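Local coordinates for carbohydrate deacetylase (Enterococcus faecalis, PDB 2I5I), which probably removes acetyl groups from acetylated carbohydrates during oligosaccharide breakdown, as a magnesium-dependent homodimeric hydrolase of the YdjC family, at residues 3-8 and 207-212; 9-14 and 34-39; 147-152 and 172-177. All blocks are in the same frame, centred on the assembly; numbering follows the deposited sequence.

Contact 1 (3-8 and 207-212)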
loop_
_atom_site.group_PDB
_atom_site.type_symbol
_atom_site.label_atom_id
_atom_site.label_comp_id
_atom_site.label_asym_id
_atom_site.label_seq_id
_atom_site.Cartn_x
_atom_site.Cartn_y
_atom_site.Cartn_z
ATOM N N SER A 3 34.863 -20.147 -8.095
ATOM C CA SER A 3 34.018 -18.996 -8.401
ATOM C C SER A 3 32.538 -19.351 -8.345
ATOM O O SER A 3 32.097 -20.416 -8.788
ATOM C CB SER A 3 34.377 -18.433 -9.783
ATOM N N ASN A 4 31.723 -18.453 -7.780
ATOM C CA ASN A 4 30.307 -18.822 -7.688
ATOM C C ASN A 4 29.666 -18.715 -9.069
ATOM O O ASN A 4 30.214 -18.092 -9.987
ATOM C CB ASN A 4 29.601 -17.971 -6.638
ATOM C CG ASN A 4 29.936 -16.500 -6.778
ATOM O OD1 ASN A 4 30.083 -16.012 -7.901
ATOM N ND2 ASN A 4 30.054 -15.814 -5.646
ATOM N N LYS A 5 28.504 -19.351 -9.209
ATOM C CA LYS A 5 27.760 -19.338 -10.463
ATOM C C LYS A 5 26.493 -18.508 -10.248
ATOM O O LYS A 5 25.777 -18.762 -9.278
ATOM C CB LYS A 5 27.406 -20.734 -10.951
ATOM C CG LYS A 5 28.601 -21.680 -11.013
ATOM C CD LYS A 5 29.143 -21.748 -12.436
ATOM C CE LYS A 5 30.447 -22.522 -12.529
ATOM N NZ LYS A 5 30.381 -23.730 -13.401
ATOM N N LYS A 6 26.273 -17.543 -11.134
ATOM C CA LYS A 6 25.084 -16.691 -10.990
ATOM C C LYS A 6 24.107 -17.000 -12.113
ATOM O O LYS A 6 24.438 -16.914 -13.299
ATOM C CB LYS A 6 25.485 -15.224 -10.981
ATOM C CG LYS A 6 26.404 -14.883 -9.806
ATOM C CD LYS A 6 26.853 -13.435 -9.971
ATOM C CE LYS A 6 28.348 -13.416 -10.263
ATOM N NZ LYS A 6 29.087 -13.357 -8.974
ATOM N N LEU A 7 22.901 -17.376 -11.708
ATOM C CA LEU A 7 21.877 -17.831 -12.620
ATOM C C LEU A 7 20.663 -16.884 -12.599
ATOM O O LEU A 7 20.016 -16.739 -11.580
ATOM C CB LEU A 7 21.392 -19.238 -12.278
ATOM C CG LEU A 7 20.266 -19.771 -13.156
ATOM C CD1 LEU A 7 20.680 -19.827 -14.622
ATOM C CD2 LEU A 7 19.811 -21.169 -12.733
ATOM N N ILE A 8 20.444 -16.255 -13.732
ATOM C CA ILE A 8 19.309 -15.408 -14.017
ATOM C C ILE A 8 18.292 -16.296 -14.729
ATOM O O ILE A 8 18.578 -16.903 -15.763
ATOM C CB ILE A 8 19.733 -14.220 -14.886
ATOM C CG1 ILE A 8 20.807 -13.336 -14.266
ATOM C CG2 ILE A 8 18.506 -13.416 -15.287
ATOM C CD1 ILE A 8 21.380 -12.335 -15.243
ATOM N N GLU A 207 30.577 -17.151 -15.500
ATOM C CA GLU A 207 30.255 -16.616 -14.178
ATOM C C GLU A 207 28.741 -16.378 -14.084
ATOM O O GLU A 207 28.150 -16.761 -13.068
ATOM C CB GLU A 207 31.029 -15.340 -13.880
ATOM C CG GLU A 207 30.932 -14.828 -12.445
ATOM C CD GLU A 207 31.208 -13.338 -12.333
ATOM O OE1 GLU A 207 31.814 -12.780 -13.280
ATOM O OE2 GLU A 207 30.827 -12.702 -11.320
ATOM N N VAL A 208 28.166 -15.775 -15.114
ATOM C CA VAL A 208 26.756 -15.437 -15.191
ATOM C C VAL A 208 26.053 -16.151 -16.347
ATOM O O VAL A 208 26.477 -16.088 -17.499
ATOM C CB VAL A 208 26.521 -13.929 -15.351
ATOM C CG1 VAL A 208 25.030 -13.614 -15.305
ATOM C CG2 VAL A 208 27.260 -13.146 -14.272
ATOM N N PHE A 209 24.947 -16.805 -16.007
ATOM C CA PHE A 209 24.153 -17.603 -16.901
ATOM C C PHE A 209 22.690 -17.139 -16.902
ATOM O O PHE A 209 22.214 -16.696 -15.852
ATOM C CB PHE A 209 24.187 -19.082 -16.525
ATOM C CG PHE A 209 25.588 -19.652 -16.391
ATOM C CD1 PHE A 209 26.372 -19.340 -15.299
ATOM C CD2 PHE A 209 26.084 -20.481 -17.374
ATOM C CE1 PHE A 209 27.653 -19.847 -15.183
ATOM C CE2 PHE A 209 27.365 -20.996 -17.271
ATOM C CZ PHE A 209 28.140 -20.673 -16.179
ATOM N N GLU A 210 22.043 -17.251 -18.052
ATOM C CA GLU A 210 20.625 -16.914 -18.162
ATOM C C GLU A 210 19.868 -18.106 -18.732
ATOM O O GLU A 210 20.176 -18.633 -19.803
ATOM C CB GLU A 210 20.358 -15.674 -19.018
ATOM C CG GLU A 210 18.869 -15.349 -19.072
ATOM C CD GLU A 210 18.501 -14.106 -19.836
ATOM O OE1 GLU A 210 19.405 -13.440 -20.385
ATOM O OE2 GLU A 210 17.293 -13.769 -19.910
ATOM N N ILE A 211 18.854 -18.535 -17.978
ATOM C CA ILE A 211 17.871 -19.441 -18.563
ATOM C C ILE A 211 16.590 -18.662 -18.826
ATOM O O ILE A 211 16.042 -18.061 -17.897
ATOM C CB ILE A 211 17.555 -20.607 -17.615
ATOM C CG1 ILE A 211 18.665 -21.638 -17.450
ATOM C CG2 ILE A 211 16.251 -21.264 -18.059
ATOM C CD1 ILE A 211 18.572 -22.424 -16.149
ATOM N N ASN A 212 16.083 -18.615 -20.059
ATOM C CA ASN A 212 14.836 -17.861 -20.253
ATOM C C ASN A 212 13.673 -18.861 -20.218
ATOM O O ASN A 212 13.825 -20.092 -20.292
ATOM C CB ASN A 212 14.835 -17.021 -21.514
ATOM C CG ASN A 212 14.647 -17.775 -22.806
ATOM O OD1 ASN A 212 15.187 -18.875 -22.942
ATOM N ND2 ASN A 212 13.919 -17.197 -23.747
#
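Strand 6-8 and strand 208-212 run in parallel, 26° apart, pairing Lys6 with Val208, Leu7 with Phe209 and Ile8 with Glu210. The backbone ladder runs Lys6 N to Glu207 O, Phe209 N to Lys6 O, Ile8 N to Phe209 O and Ile211 N to Ile8 O; its straightest bond, Ile8 N to Phe209 O, spans 2.8 Å at 174°. Lys6 can be followed outward. Its CB lies 3.7 Å from Glu207 O and CG continues past the same carbonyl. The bend at chi3 (-113°) brings CE to 4.2 Å from Val208 CG2, and a second bend at chi4 turns NZ toward Asn4 OD1. NZ meets that oxygen at 3.0 Å, from above the carbonyl plane, and forms a salt bridge with Glu207 OE2, whose position is less certain. Its strongest partner, however, is Asp111 of the second subunit, so this end of the strand pair lies at an interface with that subunit. On the other face of the sheet, Leu7 CD1 touches Ile211 CD1 at 3.7 Å, under helix 191-203. Lys6 O lies at the edge of the Phe209 ring, near its plane. Such a parallel ladder, helix-covered on one face, is characteristic of the beta/alpha barrel-like fold of YdjC deacetylases.

Contact 2 (9-14 and 34-39)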
loop_
_atom_site.group_PDB
_atom_site.type_symbol
_atom_site.label_atom_id
_atom_site.label_comp_id
_atom_site.label_asym_id
_atom_site.label_seq_id
_atom_site.Cartn_x
_atom_site.Cartn_y
_atom_site.Cartn_z
ATOM N N ILE A 9 17.110 -16.418 -14.171
ATOM C CA ILE A 9 15.947 -17.115 -14.699
ATOM C C ILE A 9 14.934 -16.030 -15.024
ATOM O O ILE A 9 14.356 -15.377 -14.167
ATOM C CB ILE A 9 15.391 -18.165 -13.723
ATOM C CG1 ILE A 9 16.483 -19.126 -13.293
ATOM C CG2 ILE A 9 14.206 -18.914 -14.307
ATOM C CD1 ILE A 9 16.084 -20.228 -12.353
ATOM N N ASN A 10 14.810 -15.807 -16.334
ATOM C CA ASN A 10 14.073 -14.642 -16.810
ATOM C C ASN A 10 12.856 -15.119 -17.582
ATOM O O ASN A 10 12.961 -15.869 -18.550
ATOM C CB ASN A 10 14.921 -13.724 -17.708
ATOM C CG ASN A 10 14.157 -12.481 -18.131
ATOM O OD1 ASN A 10 14.289 -11.399 -17.542
ATOM N ND2 ASN A 10 13.367 -12.647 -19.169
ATOM N N ALA A 11 11.706 -14.628 -17.133
ATOM C CA ALA A 11 10.448 -14.912 -17.813
ATOM C C ALA A 11 10.215 -13.898 -18.916
ATOM O O ALA A 11 10.106 -12.699 -18.651
ATOM C CB ALA A 11 9.287 -14.873 -16.820
ATOM N N ASP A 12 10.132 -14.340 -20.162
ATOM C CA ASP A 12 9.815 -13.422 -21.243
ATOM C C ASP A 12 8.314 -13.113 -21.300
ATOM O O ASP A 12 7.485 -13.922 -20.861
ATOM C CB ASP A 12 10.307 -14.023 -22.566
ATOM C CG ASP A 12 11.815 -14.175 -22.625
ATOM O OD1 ASP A 12 12.507 -13.891 -21.623
ATOM O OD2 ASP A 12 12.320 -14.590 -23.695
ATOM N N ASP A 13 7.971 -11.941 -21.801
ATOM C CA ASP A 13 6.631 -11.536 -22.177
ATOM C C ASP A 13 5.803 -10.952 -21.037
ATOM O O ASP A 13 4.570 -10.987 -21.084
ATOM C CB ASP A 13 5.859 -12.715 -22.793
ATOM C CG ASP A 13 6.410 -13.178 -24.129
ATOM O OD1 ASP A 13 7.138 -12.375 -24.745
ATOM O OD2 ASP A 13 6.136 -14.323 -24.571
ATOM N N PHE A 14 6.438 -10.369 -20.035
ATOM C CA PHE A 14 5.661 -9.609 -19.024
ATOM C C PHE A 14 4.790 -8.571 -19.688
ATOM O O PHE A 14 5.201 -7.889 -20.632
ATOM C CB PHE A 14 6.605 -8.977 -18.005
ATOM C CG PHE A 14 5.948 -8.665 -16.662
ATOM C CD1 PHE A 14 5.488 -9.714 -15.873
ATOM C CD2 PHE A 14 5.822 -7.356 -16.247
ATOM C CE1 PHE A 14 4.888 -9.425 -14.653
ATOM C CE2 PHE A 14 5.227 -7.060 -15.023
ATOM C CZ PHE A 14 4.783 -8.107 -14.242
ATOM N N THR A 34 13.592 -15.063 -11.356
ATOM C CA THR A 34 14.162 -13.925 -10.636
ATOM C C THR A 34 14.046 -12.611 -11.376
ATOM O O THR A 34 14.303 -11.525 -10.820
ATOM C CB THR A 34 15.675 -14.163 -10.359
ATOM O OG1 THR A 34 16.319 -14.003 -11.632
ATOM C CG2 THR A 34 15.975 -15.563 -9.878
ATOM N N SER A 35 13.645 -12.679 -12.630
ATOM C CA SER A 35 13.575 -11.562 -13.549
ATOM C C SER A 35 12.511 -11.775 -14.609
ATOM O O SER A 35 12.125 -12.929 -14.855
ATOM C CB SER A 35 14.961 -11.442 -14.195
ATOM O OG SER A 35 15.002 -10.406 -15.153
ATOM N N THR A 36 12.075 -10.699 -15.230
ATOM C CA THR A 36 11.208 -10.754 -16.398
ATOM C C THR A 36 11.548 -9.609 -17.335
ATOM O O THR A 36 12.160 -8.610 -16.929
ATOM C CB THR A 36 9.730 -10.721 -15.978
ATOM O OG1 THR A 36 8.830 -11.027 -17.056
ATOM C CG2 THR A 36 9.394 -9.315 -15.479
ATOM N N THR A 37 11.115 -9.753 -18.579
ATOM C CA THR A 37 11.239 -8.633 -19.527
ATOM C C THR A 37 9.867 -8.350 -20.138
ATOM O O THR A 37 9.214 -9.333 -20.507
ATOM C CB THR A 37 12.271 -8.891 -20.627
ATOM O OG1 THR A 37 12.097 -10.185 -21.201
ATOM C CG2 THR A 37 13.661 -8.814 -19.993
ATOM N N ALA A 38 9.527 -7.080 -20.163
ATOM C CA ALA A 38 8.197 -6.575 -20.450
ATOM C C ALA A 38 8.042 -5.889 -21.793
ATOM O O ALA A 38 8.953 -5.179 -22.231
ATOM C CB ALA A 38 7.843 -5.574 -19.339
ATOM N N LEU A 39 6.878 -6.077 -22.416
ATOM C CA LEU A 39 6.554 -5.470 -23.700
ATOM C C LEU A 39 5.843 -4.135 -23.579
ATOM O O LEU A 39 4.619 -4.075 -23.393
ATOM C CB LEU A 39 5.695 -6.438 -24.503
ATOM C CG LEU A 39 6.255 -7.819 -24.846
ATOM C CD1 LEU A 39 5.128 -8.832 -24.956
ATOM C CD2 LEU A 39 7.063 -7.750 -26.155
#
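A right-handed beta-alpha-beta crossover joins these two parallel strands, with helix 18-29 between strand 6-11 and strand 35-38, and the far end of the pair borders a possible metal site. Asp13, His64 and His130 there direct donor atoms at one vacant point, consistent with a magnesium site whose His130 ligand is predicted; Asp13 OD2 also has a salt bridge to Arg232. Parallel pairing is seen in Asn10 with Ser35 and Ala11 with Thr36, and after the corner at Asp12 it resumes in Phe14 with Ala38. Two carbonyls are doubly gripped. Ile9 O takes Thr34 N and Ser35 N, both in its plane, while Ala11 O takes Thr37 N at 3.1 Å and Thr36 OG1 at 2.6 Å, both from above its plane. On the face bearing Asn10, its CG stands anti to the backbone N (chi1 -177°), which brings OD1 to Ser35 OG at 2.7 Å, the hydroxyl donating onto an in-plane lone pair. ND2 makes weak bonds to Thr37 OG1, whose stronger partner is Asp128, and to Asp12 OD1, which is salt-bridged to Arg156. On the face bearing Ala11 and Ala38, Phe14 crosses Thr36 at about a right angle by helix 18-29, and Ala38 CB sits at the ring edge. Thr36 CG2 lies over the Phe14 ring face in a CH-pi contact, 4.1 Å from the centroid and 28° off the normal.

Contact 3 (147-152 and 172-177)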
loop_
_atom_site.group_PDB
_atom_site.type_symbol
_atom_site.label_atom_id
_atom_site.label_comp_id
_atom_site.label_asym_id
_atom_site.label_seq_id
_atom_site.Cartn_x
_atom_site.Cartn_y
_atom_site.Cartn_z
ATOM N N LEU A 147 21.836 0.796 -28.603
ATOM C CA LEU A 147 20.899 1.340 -27.593
ATOM C C LEU A 147 21.310 0.942 -26.180
ATOM O O LEU A 147 21.078 1.659 -25.190
ATOM C CB LEU A 147 19.489 0.896 -27.982
ATOM C CG LEU A 147 18.904 1.610 -29.216
ATOM C CD1 LEU A 147 17.829 0.782 -29.896
ATOM C CD2 LEU A 147 18.403 2.975 -28.803
ATOM N N ALA A 148 21.961 -0.193 -26.021
ATOM C CA ALA A 148 22.510 -0.639 -24.747
ATOM C C ALA A 148 23.534 0.387 -24.251
ATOM O O ALA A 148 23.560 0.747 -23.073
ATOM C CB ALA A 148 23.153 -2.009 -24.827
ATOM N N ARG A 149 24.370 0.842 -25.207
ATOM C CA ARG A 149 25.404 1.818 -24.819
ATOM C C ARG A 149 24.757 3.158 -24.498
ATOM O O ARG A 149 25.150 3.805 -23.530
ATOM C CB ARG A 149 26.489 1.944 -25.899
ATOM C CG ARG A 149 27.078 0.616 -26.312
ATOM C CD ARG A 149 28.053 0.676 -27.478
ATOM N NE ARG A 149 28.793 -0.582 -27.497
ATOM C CZ ARG A 149 28.928 -1.489 -28.434
ATOM N NH1 ARG A 149 28.354 -1.362 -29.625
ATOM N NH2 ARG A 149 29.663 -2.563 -28.178
ATOM N N LYS A 150 23.761 3.555 -25.273
ATOM C CA LYS A 150 23.070 4.827 -25.158
ATOM C C LYS A 150 22.337 4.922 -23.819
ATOM O O LYS A 150 22.346 5.996 -23.209
ATOM C CB LYS A 150 22.085 5.041 -26.299
ATOM C CG LYS A 150 21.258 6.305 -26.168
ATOM C CD LYS A 150 20.057 6.263 -27.105
ATOM C CE LYS A 150 19.333 7.595 -27.151
ATOM N NZ LYS A 150 18.659 7.819 -28.464
ATOM N N TYR A 151 21.744 3.795 -23.416
ATOM C CA TYR A 151 21.026 3.845 -22.141
ATOM C C TYR A 151 21.815 3.173 -21.036
ATOM O O TYR A 151 21.391 3.179 -19.880
ATOM C CB TYR A 151 19.623 3.222 -22.291
ATOM C CG TYR A 151 18.721 4.096 -23.122
ATOM C CD1 TYR A 151 18.021 5.143 -22.527
ATOM C CD2 TYR A 151 18.547 3.910 -24.478
ATOM C CE1 TYR A 151 17.189 5.959 -23.272
ATOM C CE2 TYR A 151 17.727 4.710 -25.231
ATOM C CZ TYR A 151 17.039 5.740 -24.623
ATOM O OH TYR A 151 16.221 6.531 -25.396
ATOM N N GLN A 152 22.983 2.612 -21.368
ATOM C CA GLN A 152 23.837 2.058 -20.325
ATOM C C GLN A 152 23.141 0.921 -19.584
ATOM O O GLN A 152 23.025 0.939 -18.367
ATOM C CB GLN A 152 24.274 3.125 -19.320
ATOM C CG GLN A 152 25.370 4.039 -19.828
ATOM C CD GLN A 152 26.634 3.304 -20.243
ATOM O OE1 GLN A 152 27.408 2.838 -19.407
ATOM N NE2 GLN A 152 26.809 3.185 -21.553
ATOM N N GLN A 172 31.642 -6.151 -26.046
ATOM C CA GLN A 172 32.676 -5.259 -25.510
ATOM C C GLN A 172 32.287 -4.624 -24.186
ATOM O O GLN A 172 32.334 -5.339 -23.176
ATOM C CB GLN A 172 33.006 -4.228 -26.603
ATOM C CG GLN A 172 33.808 -4.913 -27.703
ATOM C CD GLN A 172 33.855 -4.213 -29.037
ATOM O OE1 GLN A 172 33.634 -3.020 -29.201
ATOM N NE2 GLN A 172 34.177 -5.016 -30.055
ATOM N N ASP A 173 31.948 -3.350 -24.179
ATOM C CA ASP A 173 31.552 -2.612 -22.997
ATOM C C ASP A 173 30.143 -2.982 -22.514
ATOM O O ASP A 173 29.828 -2.743 -21.341
ATOM C CB ASP A 173 31.597 -1.110 -23.259
ATOM C CG ASP A 173 30.806 -0.648 -24.466
ATOM O OD1 ASP A 173 30.523 -1.436 -25.383
ATOM O OD2 ASP A 173 30.458 0.554 -24.516
ATOM N N VAL A 174 29.331 -3.515 -23.406
ATOM C CA VAL A 174 27.970 -3.937 -23.055
ATOM C C VAL A 174 27.959 -5.294 -22.355
ATOM O O VAL A 174 28.242 -6.363 -22.893
ATOM C CB VAL A 174 27.054 -3.997 -24.280
ATOM C CG1 VAL A 174 25.654 -4.450 -23.870
ATOM C CG2 VAL A 174 26.959 -2.656 -24.993
ATOM N N ARG A 175 27.600 -5.282 -21.073
ATOM C CA ARG A 175 27.614 -6.483 -20.254
ATOM C C ARG A 175 26.527 -7.486 -20.608
ATOM O O ARG A 175 25.443 -7.078 -21.044
ATOM C CB ARG A 175 27.479 -6.021 -18.791
ATOM C CG ARG A 175 28.737 -5.296 -18.326
ATOM C CD ARG A 175 28.807 -5.059 -16.836
ATOM N NE ARG A 175 29.260 -6.224 -16.081
ATOM C CZ ARG A 175 29.195 -6.327 -14.763
ATOM N NH1 ARG A 175 28.697 -5.336 -14.045
ATOM N NH2 ARG A 175 29.642 -7.443 -14.211
ATOM N N THR A 176 26.810 -8.776 -20.424
ATOM C CA THR A 176 25.887 -9.814 -20.871
ATOM C C THR A 176 26.207 -11.106 -20.154
ATOM O O THR A 176 27.357 -11.327 -19.735
ATOM C CB THR A 176 25.972 -9.996 -22.399
ATOM O OG1 THR A 176 25.010 -10.930 -22.888
ATOM C CG2 THR A 176 27.349 -10.579 -22.763
ATOM N N PRO A 177 25.226 -11.978 -19.950
ATOM C CA PRO A 177 25.547 -13.308 -19.422
ATOM C C PRO A 177 26.533 -14.041 -20.327
ATOM O O PRO A 177 26.556 -13.887 -21.553
ATOM C CB PRO A 177 24.200 -14.022 -19.422
ATOM C CG PRO A 177 23.174 -12.935 -19.407
ATOM C CD PRO A 177 23.778 -11.770 -20.139
HETATM O O HOH W 1 29.118 1.552 -22.741
#
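Asp173 OD1 is gripped by two nitrogens of one guanidinium. Arg149 NE reaches it at 2.9 Å with an N-H...O angle of 164°, on the syn lone pair, and Arg149 NH2 adds a more bent bond of 3.1 Å, nearly along the C-O axis. The approach is side-on, but both donors converge on the same oxygen. Guanidinium and carboxylate planes are 16° apart, so the salt bridge is close to flat, and both bonds lie close to the guanidinium plane. NH2 is also held by Leu170 O, just before the loop segment, which should help fix the rotation of the group. Arg149 gets there on a chain extended from CG to NE. Asp173 turns its CG into the crowded position between backbone N and carbonyl carbon (chi1 54°), presenting the carboxylate to the helix.

The arginine belongs to the last turn of helix 138-151, which ends in a Schellman motif: Gln152, with positive phi, is the C-prime residue, Leu153 N returns to Ala148 O, and Gln152 N makes a weak bond to Arg149 O. Gln152 also folds its side chain back, NE2 donating to Arg149 O at 2.7 Å, in the carbonyl plane and on a lone pair. A water accepts from Gln152 NE2 and donates to Asp173 OD2, bridging helix end and loop. Beside the salt bridge Val174 packs with both branches: CG1 meets Ala148 CB at 3.6 Å, and CG2 lies 3.5 Å from Arg149 CG, crossing the arginine chain at about a right angle.

Contacts 1 and 2 share strand 6-11, which has strand 208-213 and strand 35-38 as parallel neighbours in the same sheet; their centres are 16 Å apart. They meet through Ile211 O and Asn10 N, 3.0 Å apart, and through Asn212 ND2 and Asp12 OD2, both probable hydrogen bonds. Contact 3 lies about 18 Å from either centre, between the end of helix 138-151 and the loop before strand 179-181. It reaches contact 1 through Pro177, packed on Val208 and Glu210, but does not touch contact 2. Along the chain contact 2 closes before contact 3 opens, and contact 1 encloses both, pairing the N-terminal strand directly with a late one in the sheet whose 9-14 segment carries Asp13 of a possible metal site.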